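Local coordinates for hypothetical protein (Nostoc punctiforme, PDB 2O62) that is of unknown function but combines two calycin-like beta domains, the second related in sequence to a factor required for ATP synthase biogenesis, at residues A[6-11]-A[73-78]; A[96-101]-A[235-240]; A[151-156]-A[261-266]. All coordinates share one frame; numbering follows the deposited sequence. Where two conformers were deposited one is given.

Contact 1 of 3, residues A[6-11]-A[73-78]; sequences WECFLQ and FFENGS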
ATOM      1  N   TRP A   6       7.965 -15.462   9.305  1.00 17.64           N
ATOM      2  CA  TRP A   6       8.693 -14.883  10.419  1.00 18.47           C
ATOM      3  C   TRP A   6      10.022 -14.293   9.970  1.00 19.10           C
ATOM      4  O   TRP A   6      10.362 -13.179  10.355  1.00 19.28           O
ATOM      5  CB  TRP A   6       8.907 -15.927  11.486  1.00 19.13           C
ATOM      6  CG  TRP A   6       9.563 -15.381  12.748  1.00 18.47           C
ATOM      7  CD1 TRP A   6      10.874 -15.559  13.147  1.00 20.61           C
ATOM      8  CD2 TRP A   6       8.945 -14.578  13.743  1.00 16.83           C
ATOM      9  NE1 TRP A   6      11.091 -14.907  14.332  1.00 19.70           N
ATOM     10  CE2 TRP A   6       9.931 -14.278  14.712  1.00 18.90           C
ATOM     11  CE3 TRP A   6       7.640 -14.059  13.912  1.00 18.65           C
ATOM     12  CZ2 TRP A   6       9.660 -13.496  15.818  1.00 19.03           C
ATOM     13  CZ3 TRP A   6       7.370 -13.290  15.008  1.00 18.65           C
ATOM     14  CH2 TRP A   6       8.381 -12.996  15.951  1.00 20.07           C
ATOM     15  N   GLU A   7      10.747 -15.024   9.131  1.00 19.50           N
ATOM     16  CA  GLU A   7      12.008 -14.536   8.604  1.00 20.61           C
ATOM     17  C   GLU A   7      11.828 -13.283   7.760  1.00 19.87           C
ATOM     18  O   GLU A   7      12.660 -12.381   7.823  1.00 19.68           O
ATOM     19  CB  GLU A   7      12.705 -15.636   7.825  1.00 21.88           C
ATOM     20  CG  GLU A   7      13.214 -16.703   8.760  1.00 26.56           C
ATOM     21  CD  GLU A   7      13.425 -18.070   8.098  1.00 33.89           C
ATOM     22  OE1 GLU A   7      13.005 -18.279   6.927  1.00 37.34           O
ATOM     23  OE2 GLU A   7      14.008 -18.952   8.780  1.00 40.02           O
ATOM     24  N   CYS A   8      10.754 -13.231   6.972  1.00 20.42           N
ATOM     25  CA  CYS A   8      10.420 -12.012   6.232  1.00 20.14           C
ATOM     26  C   CYS A   8      10.167 -10.840   7.158  1.00 19.52           C
ATOM     27  O   CYS A   8      10.641  -9.723   6.930  1.00 19.89           O
ATOM     28  CB  CYS A   8       9.192 -12.219   5.364  1.00 20.86           C
ATOM     29  SG  CYS A   8       9.324 -13.429   4.066  1.00 24.05           S
ATOM     30  N   PHE A   9       9.396 -11.087   8.206  1.00 20.09           N
ATOM     31  CA  PHE A   9       9.114 -10.082   9.211  1.00 19.34           C
ATOM     32  C   PHE A   9      10.419  -9.537   9.782  1.00 19.05           C
ATOM     33  O   PHE A   9      10.551  -8.334   9.894  1.00 18.03           O
ATOM     34  CB  PHE A   9       8.200 -10.685  10.275  1.00 19.87           C
ATOM     35  CG  PHE A   9       8.005  -9.842  11.515  1.00 18.53           C
ATOM     36  CD1 PHE A   9       7.766  -8.492  11.447  1.00 20.10           C
ATOM     37  CD2 PHE A   9       7.991 -10.466  12.752  1.00 20.16           C
ATOM     38  CE1 PHE A   9       7.532  -7.737  12.584  1.00 23.83           C
ATOM     39  CE2 PHE A   9       7.771  -9.732  13.912  1.00 22.79           C
ATOM     40  CZ  PHE A   9       7.536  -8.359  13.825  1.00 22.48           C
ATOM     41  N   LEU A  10      11.373 -10.409  10.101  1.00 18.24           N
ATOM     42  CA  LEU A  10      12.651  -9.962  10.636  1.00 19.05           C
ATOM     43  C   LEU A  10      13.456  -9.022   9.748  1.00 19.62           C
ATOM     44  O   LEU A  10      14.361  -8.338  10.239  1.00 21.40           O
ATOM     45  CB  LEU A  10      13.502 -11.174  10.995  1.00 19.49           C
ATOM     46  CG  LEU A  10      12.930 -12.094  12.065  1.00 18.92           C
ATOM     47  CD1 LEU A  10      13.893 -13.260  12.305  1.00 21.11           C
ATOM     48  CD2 LEU A  10      12.671 -11.380  13.382  1.00 21.38           C
ATOM     49  N   GLN A  11      13.153  -8.969   8.455  1.00 20.92           N
ATOM     50  CA  GLN A  11      13.745  -7.965   7.576  1.00 21.92           C
ATOM     51  C   GLN A  11      13.463  -6.536   8.017  1.00 22.22           C
ATOM     52  O   GLN A  11      14.144  -5.601   7.558  1.00 22.66           O
ATOM     53  CB  GLN A  11      13.286  -8.147   6.119  1.00 23.07           C
ATOM     54  CG  GLN A  11      13.777  -9.444   5.467  1.00 25.76           C
ATOM     55  CD  GLN A  11      15.296  -9.522   5.499  1.00 30.10           C
ATOM     56  OE1 GLN A  11      15.869 -10.312   6.224  1.00 37.60           O
ATOM     57  NE2 GLN A  11      15.940  -8.634   4.785  1.00 33.74           N
ATOM     58  N   PHE A  73       3.739 -11.154   4.550  1.00 20.37           N
ATOM     59  CA  PHE A  73       5.027 -10.513   4.188  1.00 20.62           C
ATOM     60  C   PHE A  73       5.643 -11.056   2.920  1.00 20.03           C
ATOM     61  O   PHE A  73       5.558 -12.258   2.611  1.00 19.92           O
ATOM     62  CB  PHE A  73       6.097 -10.756   5.284  1.00 20.97           C
ATOM     63  CG  PHE A  73       5.799 -10.108   6.585  1.00 21.60           C
ATOM     64  CD1 PHE A  73       4.978 -10.731   7.495  1.00 20.32           C
ATOM     65  CD2 PHE A  73       6.336  -8.872   6.896  1.00 21.90           C
ATOM     66  CE1 PHE A  73       4.667 -10.087   8.701  1.00 23.09           C
ATOM     67  CE2 PHE A  73       6.040  -8.229   8.101  1.00 23.45           C
ATOM     68  CZ  PHE A  73       5.218  -8.861   9.001  1.00 22.73           C
ATOM     69  N   PHE A  74       6.314 -10.147   2.214  1.00 21.10           N
ATOM     70  CA  PHE A  74       7.241 -10.478   1.145  1.00 20.72           C
ATOM     71  C   PHE A  74       8.664 -10.594   1.647  1.00 22.44           C
ATOM     72  O   PHE A  74       8.987 -10.220   2.798  1.00 22.78           O
ATOM     73  CB  PHE A  74       7.132  -9.433   0.030  1.00 20.13           C
ATOM     74  CG  PHE A  74       5.764  -9.384  -0.589  1.00 18.15           C
ATOM     75  CD1 PHE A  74       5.397 -10.272  -1.594  1.00 17.77           C
ATOM     76  CD2 PHE A  74       4.829  -8.489  -0.135  1.00 18.62           C
ATOM     77  CE1 PHE A  74       4.105 -10.216  -2.145  1.00 16.92           C
ATOM     78  CE2 PHE A  74       3.551  -8.424  -0.699  1.00 19.81           C
ATOM     79  CZ  PHE A  74       3.191  -9.315  -1.660  1.00 17.81           C
ATOM     80  N   GLU A  75       9.528 -11.183   0.819  1.00 23.21           N
ATOM     81  CA  GLU A  75      10.867 -11.555   1.301  1.00 24.26           C
ATOM     82  C   GLU A  75      11.727 -10.393   1.651  1.00 23.60           C
ATOM     83  O   GLU A  75      12.627 -10.533   2.447  1.00 24.15           O
ATOM     84  CB  GLU A  75      11.604 -12.439   0.293  1.00 24.90           C
ATOM     85  CG  GLU A  75      10.973 -13.773   0.177  1.00 30.49           C
ATOM     86  CD  GLU A  75      11.955 -14.884  -0.078  1.00 36.07           C
ATOM     87  OE1 GLU A  75      13.160 -14.584  -0.293  1.00 42.64           O
ATOM     88  OE2 GLU A  75      11.510 -16.060  -0.044  1.00 39.02           O
ATOM     89  N   ASN A  76      11.451  -9.236   1.095  1.00 24.43           N
ATOM     90  CA  ASN A  76      12.191  -8.024   1.465  1.00 24.89           C
ATOM     91  C   ASN A  76      11.665  -7.335   2.716  1.00 24.44           C
ATOM     92  O   ASN A  76      12.162  -6.303   3.121  1.00 25.53           O
ATOM     93  CB  ASN A  76      12.263  -7.066   0.270  1.00 26.49           C
ATOM     94  CG  ASN A  76      10.995  -6.290   0.056  1.00 27.62           C
ATOM     95  OD1 ASN A  76       9.941  -6.661   0.525  1.00 27.85           O
ATOM     96  ND2 ASN A  76      11.098  -5.206  -0.691  1.00 35.47           N
ATOM     97  N   GLY A  77      10.657  -7.919   3.355  1.00 24.00           N
ATOM     98  CA  GLY A  77      10.091  -7.355   4.564  1.00 23.15           C
ATOM     99  C   GLY A  77       8.846  -6.536   4.303  1.00 21.71           C
ATOM    100  O   GLY A  77       8.157  -6.183   5.241  1.00 21.51           O
ATOM    101  N   SER A  78       8.536  -6.221   3.052  1.00 20.46           N
ATOM    102  CA  SER A  78       7.303  -5.509   2.764  1.00 19.95           C
ATOM    103  C   SER A  78       6.105  -6.340   3.196  1.00 19.18           C
ATOM    104  O   SER A  78       6.171  -7.559   3.247  1.00 20.44           O
ATOM    105  CB  SER A  78       7.175  -5.180   1.262  1.00 19.15           C
ATOM    106  OG  SER A  78       8.231  -4.303   0.871  1.00 21.87           O
TER
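Phe9 and Phe73 lie side by side and point the same way, their ring planes inclined at 43°. In Phe9, CG is anti to the backbone N (chi1 170°), which carries the ring beside that of Phe73, with Phe9 CD1 3.6 Å from Phe73 CZ. Phe9 CB rests over one face of the Phe73 ring, a CH-pi contact 3.9 Å from the ring centroid. One residue earlier, the CB of Cys8 is turned toward the loop and touches Phe73 CB at 3.4 Å, while Cys8 SG lies 3.7 Å from Glu75 CA. CG of Gln11 lies 3.4 Å from Glu75 O. Beside it Gly77 CA approaches Cys8 O at 3.4 Å in a CA-H...O contact, and a side chain at Gly77 would run into Gln11 CB. Asn76 OD1 accepts from Ser78 N, which makes an Asx turn, and also from Ser78 OG; Glu75 OE2 has its partner in Lys3 N. The helix 5-10 is thus laid against a beta hairpin joining strands 71-73 and 79-81, whose tip is a type I turn with a G1 bulge at Gly77.

Contact 2 of 3, residues A[96-101]-A[235-240]; sequences LAFVHE and LEAGWL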
ATOM      1  N   LEU A  96      -0.833  -1.052   3.532  1.00 20.23           N
ATOM      2  CA  LEU A  96       0.172  -1.529   2.601  1.00 21.44           C
ATOM      3  C   LEU A  96       1.503  -0.898   2.995  1.00 21.59           C
ATOM      4  O   LEU A  96       1.636   0.306   3.030  1.00 21.81           O
ATOM      5  CB  LEU A  96      -0.231  -1.121   1.177  1.00 21.96           C
ATOM      6  CG  LEU A  96      -1.663  -1.645   0.856  1.00 25.23           C
ATOM      7  CD1 LEU A  96      -2.309  -0.851  -0.171  1.00 30.99           C
ATOM      8  CD2 LEU A  96      -1.698  -3.034   0.494  1.00 22.34           C
ATOM      9  N   ALA A  97       2.494  -1.724   3.240  1.00 20.42           N
ATOM     10  CA  ALA A  97       3.771  -1.280   3.801  1.00 19.15           C
ATOM     11  C   ALA A  97       4.924  -1.715   2.900  1.00 19.80           C
ATOM     12  O   ALA A  97       5.212  -2.899   2.797  1.00 20.43           O
ATOM     13  CB  ALA A  97       3.939  -1.887   5.220  1.00 19.30           C
ATOM     14  N   PHE A  98       5.555  -0.748   2.233  1.00 19.87           N
ATOM     15  CA  PHE A  98       6.720  -0.960   1.385  1.00 20.46           C
ATOM     16  C   PHE A  98       8.036  -0.745   2.139  1.00 21.51           C
ATOM     17  O   PHE A  98       8.191   0.235   2.860  1.00 21.71           O
ATOM     18  CB  PHE A  98       6.708  -0.014   0.159  1.00 21.18           C
ATOM     19  CG  PHE A  98       5.438  -0.025  -0.635  1.00 22.01           C
ATOM     20  CD1 PHE A  98       4.384   0.844  -0.320  1.00 23.50           C
ATOM     21  CD2 PHE A  98       5.315  -0.855  -1.745  1.00 22.31           C
ATOM     22  CE1 PHE A  98       3.238   0.874  -1.073  1.00 21.76           C
ATOM     23  CE2 PHE A  98       4.141  -0.844  -2.488  1.00 21.04           C
ATOM     24  CZ  PHE A  98       3.122  -0.005  -2.149  1.00 22.75           C
ATOM     25  N   VAL A  99       8.981  -1.658   1.941  1.00 21.77           N
ATOM     26  CA  VAL A  99      10.325  -1.549   2.436  1.00 21.46           C
ATOM     27  C   VAL A  99      11.268  -1.407   1.225  1.00 22.66           C
ATOM     28  O   VAL A  99      11.149  -2.124   0.230  1.00 21.64           O
ATOM     29  CB  VAL A  99      10.679  -2.750   3.258  1.00 21.71           C
ATOM     30  CG1 VAL A  99      12.124  -2.657   3.758  1.00 24.29           C
ATOM     31  CG2 VAL A  99       9.681  -2.889   4.407  1.00 22.08           C
ATOM     32  N   HIS A 100      12.169  -0.439   1.296  1.00 21.91           N
ATOM     33  CA  HIS A 100      13.194  -0.224   0.272  1.00 22.34           C
ATOM     34  C   HIS A 100      14.425   0.432   0.861  1.00 22.21           C
ATOM     35  O   HIS A 100      14.370   1.607   1.242  1.00 19.18           O
ATOM     36  CB  HIS A 100      12.646   0.683  -0.824  1.00 22.43           C
ATOM     37  CG  HIS A 100      13.640   0.981  -1.911  1.00 24.92           C
ATOM     38  ND1 HIS A 100      13.894   0.102  -2.946  1.00 27.47           N
ATOM     39  CD2 HIS A 100      14.429   2.054  -2.130  1.00 27.60           C
ATOM     40  CE1 HIS A 100      14.811   0.619  -3.744  1.00 26.58           C
ATOM     41  NE2 HIS A 100      15.161   1.798  -3.266  1.00 28.31           N
ATOM     42  N   GLU A 101      15.506  -0.336   0.979  1.00 22.68           N
ATOM     43  CA  GLU A 101      16.785   0.179   1.462  1.00 24.94           C
ATOM     44  C   GLU A 101      16.587   0.811   2.860  1.00 23.15           C
ATOM     45  O   GLU A 101      16.194   0.102   3.781  1.00 23.82           O
ATOM     46  CB  GLU A 101      17.414   1.122   0.402  1.00 25.08           C
ATOM     47  CG  GLU A 101      17.704   0.386  -0.927  1.00 28.30           C
ATOM     48  CD  GLU A 101      18.416   1.225  -1.986  1.00 30.51           C
ATOM     49  OE1 GLU A 101      18.511   2.479  -1.836  1.00 38.45           O
ATOM     50  OE2 GLU A 101      18.848   0.626  -3.006  1.00 37.50           O
ATOM     51  N   LEU A 235      -7.615  -3.293  -2.014  1.00 22.28           N
ATOM     52  CA  LEU A 235      -6.987  -2.144  -1.363  1.00 22.81           C
ATOM     53  C   LEU A 235      -5.618  -1.991  -2.036  1.00 22.34           C
ATOM     54  O   LEU A 235      -4.853  -2.920  -2.047  1.00 20.46           O
ATOM     55  CB  LEU A 235      -6.813  -2.509   0.089  1.00 24.23           C
ATOM     56  CG  LEU A 235      -6.353  -1.474   1.051  1.00 26.32           C
ATOM     57  CD1 LEU A 235      -7.496  -0.532   1.296  1.00 29.44           C
ATOM     58  CD2 LEU A 235      -5.865  -2.165   2.336  1.00 29.46           C
ATOM     59  N   GLU A 236      -5.343  -0.827  -2.624  1.00 22.03           N
ATOM     60  CA  GLU A 236      -4.121  -0.640  -3.420  0.50 22.39           C
ATOM     61  C   GLU A 236      -3.438   0.660  -3.021  1.00 21.89           C
ATOM     62  O   GLU A 236      -4.076   1.664  -2.659  1.00 21.96           O
ATOM     63  CB  GLU A 236      -4.332  -0.671  -4.971  0.50 22.37           C
ATOM     64  CG  GLU A 236      -2.986  -0.534  -5.863  0.50 22.51           C
ATOM     65  CD  GLU A 236      -3.211  -0.793  -7.377  0.50 24.45           C
ATOM     66  OE1 GLU A 236      -4.396  -0.754  -7.764  0.50 25.69           O
ATOM     67  OE2 GLU A 236      -2.247  -1.050  -8.173  0.50 22.62           O
ATOM     68  N   ALA A 237      -2.116   0.581  -3.049  1.00 21.42           N
ATOM     69  CA  ALA A 237      -1.243   1.721  -2.873  1.00 21.02           C
ATOM     70  C   ALA A 237      -0.061   1.525  -3.817  1.00 20.41           C
ATOM     71  O   ALA A 237       0.227   0.425  -4.267  1.00 20.94           O
ATOM     72  CB  ALA A 237      -0.748   1.779  -1.418  1.00 22.72           C
ATOM     73  N   GLY A 238       0.652   2.598  -4.017  1.00 20.25           N
ATOM     74  CA  GLY A 238       1.808   2.664  -4.904  1.00 20.01           C
ATOM     75  C   GLY A 238       2.844   3.557  -4.291  1.00 19.46           C
ATOM     76  O   GLY A 238       2.539   4.429  -3.468  1.00 19.17           O
ATOM     77  N   TRP A 239       4.081   3.373  -4.729  1.00 18.82           N
ATOM     78  CA  TRP A 239       5.172   4.213  -4.298  1.00 19.13           C
ATOM     79  C   TRP A 239       6.147   4.374  -5.433  1.00 19.74           C
ATOM     80  O   TRP A 239       6.736   3.380  -5.844  1.00 20.13           O
ATOM     81  CB  TRP A 239       5.888   3.537  -3.146  1.00 19.73           C
ATOM     82  CG  TRP A 239       6.890   4.354  -2.428  1.00 20.60           C
ATOM     83  CD1 TRP A 239       6.985   5.730  -2.403  1.00 20.83           C
ATOM     84  CD2 TRP A 239       7.931   3.870  -1.604  1.00 20.59           C
ATOM     85  NE1 TRP A 239       7.987   6.110  -1.572  1.00 21.47           N
ATOM     86  CE2 TRP A 239       8.596   4.992  -1.069  1.00 21.15           C
ATOM     87  CE3 TRP A 239       8.333   2.588  -1.196  1.00 21.56           C
ATOM     88  CZ2 TRP A 239       9.663   4.876  -0.184  1.00 22.98           C
ATOM     89  CZ3 TRP A 239       9.380   2.472  -0.320  1.00 21.21           C
ATOM     90  CH2 TRP A 239      10.045   3.612   0.185  1.00 22.05           C
ATOM     91  N   LEU A 240       6.311   5.613  -5.910  1.00 18.52           N
ATOM     92  CA  LEU A 240       7.292   5.961  -6.940  1.00 19.54           C
ATOM     93  C   LEU A 240       8.624   6.162  -6.203  1.00 19.84           C
ATOM     94  O   LEU A 240       8.954   7.266  -5.706  1.00 20.47           O
ATOM     95  CB  LEU A 240       6.880   7.230  -7.679  1.00 19.51           C
ATOM     96  CG  LEU A 240       7.761   7.647  -8.854  1.00 21.83           C
ATOM     97  CD1 LEU A 240       7.641   6.615  -9.989  1.00 23.69           C
ATOM     98  CD2 LEU A 240       7.397   9.033  -9.338  1.00 21.79           C
TER
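Two antiparallel sheets, one in each half of the chain, meet face to face where Phe98 and Trp239 interlock. The strand segments 96-100 and 235-240 run in nearly the same direction, at 26° to each other, with their axes 7.9 Å apart at closest approach. Alternate residues of each are turned toward the other: Leu96, Phe98 and His100 from one sheet, Leu235, Ala237 and Trp239 from the other.

Phe98 and Trp239 slide past each other in opposite directions. Trp239 CB makes a CH-pi contact over one face of the Phe98 ring, 4.3 Å from its centroid and 13° off the normal. In return Phe98 CB reaches the benzo part of the indole, 3.4 Å from Trp239 CE3. Phe98 CG is anti to the carbonyl carbon (chi1 -52°), which directs the ring toward Ala237; its far end meets the backbone of the other strand at its edge, with Phe98 CZ 3.6 Å from Ala237 O. His100 adds its CB, 3.8 Å from Trp239 CZ3.

This is the aligned packing of two sheets, held by side chains rather than by main-chain pairing, and it joins the N-terminal calycin-like sheet to the wall of the C-terminal barrel. An alanine in place of Phe98 would probably open a gap beneath Trp239 CB and beside Ala237, though its CB would still touch the indole.

At the other end Leu96 presses CD1 tightly onto Ala237 CB, 3.3 Å away, and the same methyl reaches Leu235 CG at 4.3 Å. Met249 of the adjacent strand 245-253 touches both Leu96 and Phe98 and adds to the apolar layer. Behind the interface, on the opposite side of its strand, Glu236 in the conformer described here is paired with Arg248 in a salt bridge.

Contact 3 of 3, residues A[151-156]-A[261-266]; sequences AVTIYR and SLTLVT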
ATOM      1  N   ALA A 151       5.076  -9.114 -10.964  1.00 20.18           N
ATOM      2  CA  ALA A 151       4.279  -9.096  -9.745  1.00 20.80           C
ATOM      3  C   ALA A 151       4.402 -10.458  -9.116  1.00 20.21           C
ATOM      4  O   ALA A 151       4.457 -11.431  -9.829  1.00 19.37           O
ATOM      5  CB  ALA A 151       2.844  -8.840 -10.057  1.00 21.28           C
ATOM      6  N   VAL A 152       4.461 -10.494  -7.797  1.00 19.49           N
ATOM      7  CA  VAL A 152       4.372 -11.700  -7.009  1.00 20.19           C
ATOM      8  C   VAL A 152       3.080 -11.635  -6.190  1.00 20.34           C
ATOM      9  O   VAL A 152       2.866 -10.654  -5.462  1.00 19.31           O
ATOM     10  CB  VAL A 152       5.533 -11.785  -5.994  1.00 20.74           C
ATOM     11  CG1 VAL A 152       5.501 -13.092  -5.197  1.00 22.43           C
ATOM     12  CG2 VAL A 152       6.866 -11.663  -6.718  1.00 22.52           C
ATOM     13  N   THR A 153       2.300 -12.712  -6.263  1.00 19.32           N
ATOM     14  CA  THR A 153       1.087 -12.866  -5.461  1.00 18.96           C
ATOM     15  C   THR A 153       1.372 -13.980  -4.498  1.00 18.18           C
ATOM     16  O   THR A 153       1.767 -15.116  -4.879  1.00 18.27           O
ATOM     17  CB  THR A 153      -0.189 -13.161  -6.308  1.00 18.95           C
ATOM     18  OG1 THR A 153      -0.414 -12.074  -7.243  1.00 20.02           O
ATOM     19  CG2 THR A 153      -1.423 -13.323  -5.386  1.00 20.03           C
ATOM     20  N   ILE A 154       1.161 -13.650  -3.229  1.00 18.83           N
ATOM     21  CA  ILE A 154       1.203 -14.619  -2.152  1.00 18.64           C
ATOM     22  C   ILE A 154      -0.176 -14.793  -1.493  1.00 19.46           C
ATOM     23  O   ILE A 154      -1.040 -13.937  -1.592  1.00 18.58           O
ATOM     24  CB  ILE A 154       2.257 -14.231  -1.087  1.00 18.60           C
ATOM     25  CG1 ILE A 154       1.992 -12.872  -0.488  1.00 19.62           C
ATOM     26  CG2 ILE A 154       3.671 -14.288  -1.675  1.00 19.91           C
ATOM     27  CD1 ILE A 154       3.010 -12.530   0.605  1.00 20.32           C
ATOM     28  N   TYR A 155      -0.335 -15.928  -0.814  1.00 19.32           N
ATOM     29  CA  TYR A 155      -1.640 -16.423  -0.370  1.00 21.92           C
ATOM     30  C   TYR A 155      -1.621 -16.682   1.107  1.00 23.97           C
ATOM     31  O   TYR A 155      -0.594 -16.978   1.671  1.00 23.67           O
ATOM     32  CB  TYR A 155      -2.033 -17.689  -1.138  1.00 21.51           C
ATOM     33  CG  TYR A 155      -2.106 -17.384  -2.622  1.00 21.51           C
ATOM     34  CD1 TYR A 155      -3.261 -16.888  -3.197  1.00 19.80           C
ATOM     35  CD2 TYR A 155      -1.020 -17.629  -3.447  1.00 22.04           C
ATOM     36  CE1 TYR A 155      -3.325 -16.581  -4.553  1.00 21.07           C
ATOM     37  CE2 TYR A 155      -1.068 -17.344  -4.800  1.00 19.34           C
ATOM     38  CZ  TYR A 155      -2.238 -16.829  -5.350  1.00 23.11           C
ATOM     39  OH  TYR A 155      -2.309 -16.520  -6.689  1.00 23.56           O
ATOM     40  N   ARG A 156      -2.790 -16.575   1.719  1.00 26.96           N
ATOM     41  CA  ARG A 156      -2.933 -16.828   3.139  1.00 29.41           C
ATOM     42  C   ARG A 156      -2.708 -18.224   3.580  1.00 31.20           C
ATOM     43  O   ARG A 156      -2.294 -18.432   4.710  1.00 32.15           O
ATOM     44  CB  ARG A 156      -4.318 -16.467   3.584  1.00 29.70           C
ATOM     45  CG  ARG A 156      -4.610 -15.046   3.472  1.00 29.82           C
ATOM     46  CD  ARG A 156      -5.997 -14.855   3.944  1.00 30.60           C
ATOM     47  NE  ARG A 156      -6.188 -15.509   5.227  1.00 28.13           N
ATOM     48  CZ  ARG A 156      -7.374 -15.840   5.710  1.00 28.83           C
ATOM     49  NH1 ARG A 156      -8.493 -15.557   5.040  1.00 28.46           N
ATOM     50  NH2 ARG A 156      -7.457 -16.453   6.882  1.00 30.16           N
ATOM     51  N   SER A 261      -5.489 -12.848  -0.803  1.00 19.93           N
ATOM     52  CA  SER A 261      -4.118 -12.756  -1.316  1.00 19.61           C
ATOM     53  C   SER A 261      -3.546 -11.333  -1.220  1.00 19.85           C
ATOM     54  O   SER A 261      -4.278 -10.354  -0.952  1.00 18.81           O
ATOM     55  CB  SER A 261      -4.073 -13.285  -2.746  1.00 21.02           C
ATOM     56  OG  SER A 261      -4.679 -12.360  -3.644  1.00 17.42           O
ATOM     57  N   LEU A 262      -2.239 -11.236  -1.474  1.00 19.35           N
ATOM     58  CA  LEU A 262      -1.517  -9.984  -1.491  1.00 18.46           C
ATOM     59  C   LEU A 262      -0.540 -10.025  -2.623  1.00 19.16           C
ATOM     60  O   LEU A 262       0.149 -11.021  -2.836  1.00 18.11           O
ATOM     61  CB  LEU A 262      -0.764  -9.805  -0.184  1.00 19.48           C
ATOM     62  CG  LEU A 262      -0.051  -8.520   0.086  1.00 19.45           C
ATOM     63  CD1 LEU A 262      -1.077  -7.456   0.287  1.00 22.24           C
ATOM     64  CD2 LEU A 262       0.824  -8.679   1.381  1.00 18.94           C
ATOM     65  N   THR A 263      -0.498  -8.936  -3.375  1.00 19.05           N
ATOM     66  CA  THR A 263       0.349  -8.820  -4.563  1.00 19.56           C
ATOM     67  C   THR A 263       1.285  -7.616  -4.484  1.00 19.57           C
ATOM     68  O   THR A 263       0.865  -6.527  -4.091  1.00 19.85           O
ATOM     69  CB  THR A 263      -0.558  -8.647  -5.828  1.00 18.53           C
ATOM     70  OG1 THR A 263      -1.396  -9.819  -5.949  1.00 18.77           O
ATOM     71  CG2 THR A 263       0.257  -8.505  -7.092  1.00 21.18           C
ATOM     72  N   LEU A 264       2.549  -7.823  -4.894  1.00 20.35           N
ATOM     73  CA  LEU A 264       3.536  -6.757  -4.983  1.00 20.73           C
ATOM     74  C   LEU A 264       4.102  -6.699  -6.390  1.00 21.29           C
ATOM     75  O   LEU A 264       4.648  -7.664  -6.903  1.00 20.03           O
ATOM     76  CB  LEU A 264       4.630  -6.957  -3.930  1.00 20.97           C
ATOM     77  CG  LEU A 264       5.697  -5.848  -3.867  1.00 22.71           C
ATOM     78  CD1 LEU A 264       5.162  -4.588  -3.430  1.00 23.76           C
ATOM     79  CD2 LEU A 264       6.795  -6.317  -2.871  1.00 23.78           C
ATOM     80  N   VAL A 265       3.853  -5.563  -7.032  1.00 20.82           N
ATOM     81  CA  VAL A 265       4.300  -5.257  -8.384  1.00 22.07           C
ATOM     82  C   VAL A 265       5.544  -4.370  -8.299  1.00 21.00           C
ATOM     83  O   VAL A 265       5.556  -3.388  -7.575  1.00 20.97           O
ATOM     84  CB  VAL A 265       3.239  -4.479  -9.099  1.00 21.55           C
ATOM     85  CG1 VAL A 265       3.651  -4.178 -10.513  1.00 24.06           C
ATOM     86  CG2 VAL A 265       1.909  -5.234  -9.057  1.00 23.29           C
ATOM     87  N   THR A 266       6.593  -4.723  -9.028  1.00 21.20           N
ATOM     88  CA  THR A 266       7.726  -3.817  -9.187  1.00 21.59           C
ATOM     89  C   THR A 266       7.892  -3.572 -10.659  1.00 21.01           C
ATOM     90  O   THR A 266       8.045  -4.516 -11.416  1.00 20.71           O
ATOM     91  CB  THR A 266       9.000  -4.441  -8.629  1.00 21.98           C
ATOM     92  OG1 THR A 266       8.762  -4.908  -7.299  1.00 22.40           O
ATOM     93  CG2 THR A 266      10.120  -3.414  -8.611  1.00 24.53           C
TER
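Thr153 and Thr263 touch through their side chains, OG1 to OG1 at 2.8 Å, in a hydrogen bond between the two hydroxyls. In both residues OG1 is anti to the carbonyl carbon (chi1 -59° and -61°), which brings the two oxygens together across a non-hydrogen-bonded pair. On the same side of the sheet Thr153 CG2 packs on Ser261 CB at 3.7 Å, and the Tyr155 ring approaches the same CB through its CD1. Ala151 CB meets Val265 CG2 at 3.9 Å.

The backbone positions these side chains. Val152 and Leu264 exchange two hydrogen bonds, N to O in each direction, and so do Ile154 and Leu262, the bond from Ile154 N to Leu262 O being 2.8 Å long. Here the first strand of the C-terminal barrel, 145-155, pairs antiparallel with its last, 259-269, and closes the cylinder.

The opposite face carries Val152, Ile154, Leu262 and Leu264. Ile154 and Leu262 lie side by side, CG1 to CB 4.1 Å, and Phe74 from the N-terminal half packs onto this face. Farther out, Phe184 of strand 178-184 touches Ala151, Thr153 and Thr263, which suggests that the threonine side faces the barrel interior; a glycerol, probably from crystallisation, lies about 4 Å from the Thr263 side chain. The Tyr155 hydroxyl is hydrogen-bonded to Asp162, and its ring makes a cation-pi contact with Arg159.

In the fold
From the N terminus, contact 1 closes first, bringing the hairpin loop after strand 71-73 back to helix 5-10 within the N-terminal half. Contact 2 opens soon after, on strand 93-100, and is completed only at strand 233-242. Contact 3 opens inside that span, on strand 145-155, and closes beyond it on strand 259-269, so contacts 2 and 3 cross. Contact 3 seals the barrel, whereas contact 2 ties the barrel to the N-terminal sheet. Contact 1 is joined to both: Ser78 OG probably bonds to Val99 N, and Phe74 reaches Val152, Leu262 and Leu264. Phe98 and Leu264 bring contacts 2 and 3 together.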